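Uncharacterized protein (Pseudomonas syringae pv. tomato, PDB 3K4I) is of unknown function but belongs to the RraA-like family and forms a three-chain assembly with magnesium ions bound in the model. Local coordinates at residues 197-200 with 201-205. Sequence-based numbering, arbitrary orientation.
Sequences EQTE and RRIIE. With MG (magnesium ion), chain E.
One turn of the long helix 186-207 passes into the next here, beside a magnesium site shared between two subunits. The backbone bonds are regular alpha-helical i to i+4 pairs. Glu197 O accepts from Arg201 N at 2.9 Å, and Glu200 O accepts from Ile204 N at 2.9 Å with a nearly straight N-H...O angle of 169°. Between them, Gln198 O receives Arg202 N and Thr199 O receives Ile203 N.

Glu200 carries the metal. Its side chain runs out nearly straight after CG, which puts the carboxylate well out from the helix. Glu200 OE1 binds the magnesium at 2.4 Å, while Glu200 OE2 stays 3.7 Å from the ion. Four waters and Asp102 OD2 of a second subunit complete six ligands. Water 1 may also donate a weak bond to Glu200 OE2.

The two arginines turn back along the helix. Arg201 has CG anti to its own backbone N (chi1 -180°) and a nearly eclipsed bend at chi3. Arg201 NH1 thereby reaches CG of Gln198 at 3.7 Å, with the guanidinium and amide planes 61° apart. The chi3 bend of Arg202 is staggered instead. Gln198 O lies above one face of the Arg202 guanidinium, displaced toward its rim. Arg202 NH1 lies 4.0 Å from Thr199 OG1, a loose approach. Thr199 and Ile203 point the same way, with Thr199 CG2 4.1 Å from Ile203 CD1. Thr199 OG1 itself makes a weak hydrogen bond to Ala195 O.

Glu197 OE2 is held by Ser27 OG and Asp24 N, which ties this helix to the start of helix 25-33. Ile203 packs on Leu213 and Ala216 of helix 213-219. Ile203 also joins Glu200 against Ile103 of the second subunit, on whose His106 Ile204 rests.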
loop_
_atom_site.group_PDB
_atom_site.type_symbol
_atom_site.label_atom_id
_atom_site.label_comp_id
_atom_site.label_asym_id
_atom_site.label_seq_id
_atom_site.Cartn_x
_atom_site.Cartn_y
_atom_site.Cartn_z
ATOM N N GLU C 197 -19.626 -8.643 17.614
ATOM C CA GLU C 197 -19.403 -9.651 16.578
ATOM C C GLU C 197 -20.608 -10.568 16.467
ATOM O O GLU C 197 -21.044 -10.883 15.358
ATOM C CB GLU C 197 -18.105 -10.452 16.814
ATOM C CG GLU C 197 -16.862 -9.585 16.521
ATOM C CD GLU C 197 -15.630 -10.352 16.047
ATOM O OE1 GLU C 197 -15.666 -11.615 16.039
ATOM O OE2 GLU C 197 -14.635 -9.672 15.674
ATOM N N GLN C 198 -21.164 -10.966 17.613
ATOM C CA GLN C 198 -22.343 -11.841 17.597
ATOM C C GLN C 198 -23.545 -11.205 16.907
ATOM O O GLN C 198 -24.135 -11.820 16.014
ATOM C CB GLN C 198 -22.710 -12.330 19.004
ATOM C CG GLN C 198 -21.797 -13.443 19.508
ATOM C CD GLN C 198 -21.922 -13.681 21.004
ATOM O OE1 GLN C 198 -22.453 -12.839 21.747
ATOM N NE2 GLN C 198 -21.438 -14.840 21.460
ATOM N N THR C 199 -23.873 -9.964 17.292
ATOM C CA THR C 199 -24.972 -9.203 16.664
ATOM C C THR C 199 -24.772 -9.080 15.153
ATOM O O THR C 199 -25.707 -9.288 14.363
ATOM C CB THR C 199 -25.134 -7.792 17.298
ATOM O OG1 THR C 199 -25.533 -7.933 18.667
ATOM C CG2 THR C 199 -26.189 -6.987 16.552
ATOM N N GLU C 200 -23.545 -8.766 14.753
ATOM C CA GLU C 200 -23.216 -8.571 13.344
ATOM C C GLU C 200 -23.294 -9.849 12.530
ATOM O O GLU C 200 -23.690 -9.829 11.358
ATOM C CB GLU C 200 -21.806 -8.049 13.201
ATOM C CG GLU C 200 -21.642 -6.598 13.382
ATOM C CD GLU C 200 -20.280 -6.163 12.896
ATOM O OE1 GLU C 200 -19.596 -6.965 12.173
ATOM O OE2 GLU C 200 -19.906 -5.022 13.228
ATOM N N ARG C 201 -22.882 -10.955 13.142
ATOM C CA ARG C 201 -22.936 -12.240 12.460
ATOM C C ARG C 201 -24.384 -12.584 12.112
ATOM O O ARG C 201 -24.663 -13.084 11.022
ATOM C CB ARG C 201 -22.271 -13.331 13.293
ATOM C CG ARG C 201 -22.271 -14.722 12.661
ATOM C CD ARG C 201 -21.098 -15.588 13.134
ATOM N NE ARG C 201 -20.533 -15.122 14.397
ATOM C CZ ARG C 201 -20.686 -15.720 15.578
ATOM N NH1 ARG C 201 -20.127 -15.172 16.658
ATOM N NH2 ARG C 201 -21.384 -16.850 15.694
ATOM N N ARG C 202 -25.307 -12.282 13.015
ATOM C CA ARG C 202 -26.722 -12.558 12.747
ATOM C C ARG C 202 -27.218 -11.627 11.642
ATOM O O ARG C 202 -27.972 -12.032 10.771
ATOM C CB ARG C 202 -27.555 -12.399 14.017
ATOM C CG ARG C 202 -27.206 -13.395 15.120
ATOM C CD ARG C 202 -28.301 -13.436 16.175
ATOM N NE ARG C 202 -28.271 -12.284 17.078
ATOM C CZ ARG C 202 -27.721 -12.288 18.292
ATOM N NH1 ARG C 202 -27.754 -11.184 19.035
ATOM N NH2 ARG C 202 -27.139 -13.393 18.769
ATOM N N ILE C 203 -26.752 -10.376 11.654
ATOM C CA ILE C 203 -27.168 -9.463 10.609
ATOM C C ILE C 203 -26.696 -9.951 9.229
ATOM O O ILE C 203 -27.480 -9.972 8.254
ATOM C CB ILE C 203 -26.735 -8.003 10.902
ATOM C CG1 ILE C 203 -27.588 -7.416 12.034
ATOM C CG2 ILE C 203 -26.877 -7.154 9.631
ATOM C CD1 ILE C 203 -27.008 -6.100 12.612
ATOM N N ILE C 204 -25.432 -10.360 9.165
ATOM C CA ILE C 204 -24.858 -10.916 7.946
ATOM C C ILE C 204 -25.621 -12.166 7.507
ATOM O O ILE C 204 -25.952 -12.324 6.321
ATOM C CB ILE C 204 -23.370 -11.216 8.153
ATOM C CG1 ILE C 204 -22.565 -9.904 8.078
ATOM C CG2 ILE C 204 -22.862 -12.242 7.117
ATOM C CD1 ILE C 204 -21.101 -9.978 8.660
ATOM N N GLU C 205 -25.882 -13.043 8.464
ATOM C CA GLU C 205 -26.660 -14.253 8.144
ATOM C C GLU C 205 -28.030 -13.899 7.549
ATOM O O GLU C 205 -28.482 -14.527 6.567
ATOM C CB GLU C 205 -26.774 -15.145 9.361
ATOM C CG GLU C 205 -25.478 -15.849 9.682
ATOM C CD GLU C 205 -25.393 -16.353 11.119
ATOM O OE1 GLU C 205 -26.363 -16.203 11.908
ATOM O OE2 GLU C 205 -24.311 -16.883 11.464
HETATM MG MG MG E . -17.247 -7.259 11.945
HETATM O O HOH W 1 -17.099 -5.351 11.433
HETATM O O HOH W 2 -17.366 -9.307 12.611
HETATM O O HOH W 3 -17.266 -6.650 13.996
HETATM O O HOH W 4 -15.309 -7.329 11.539
#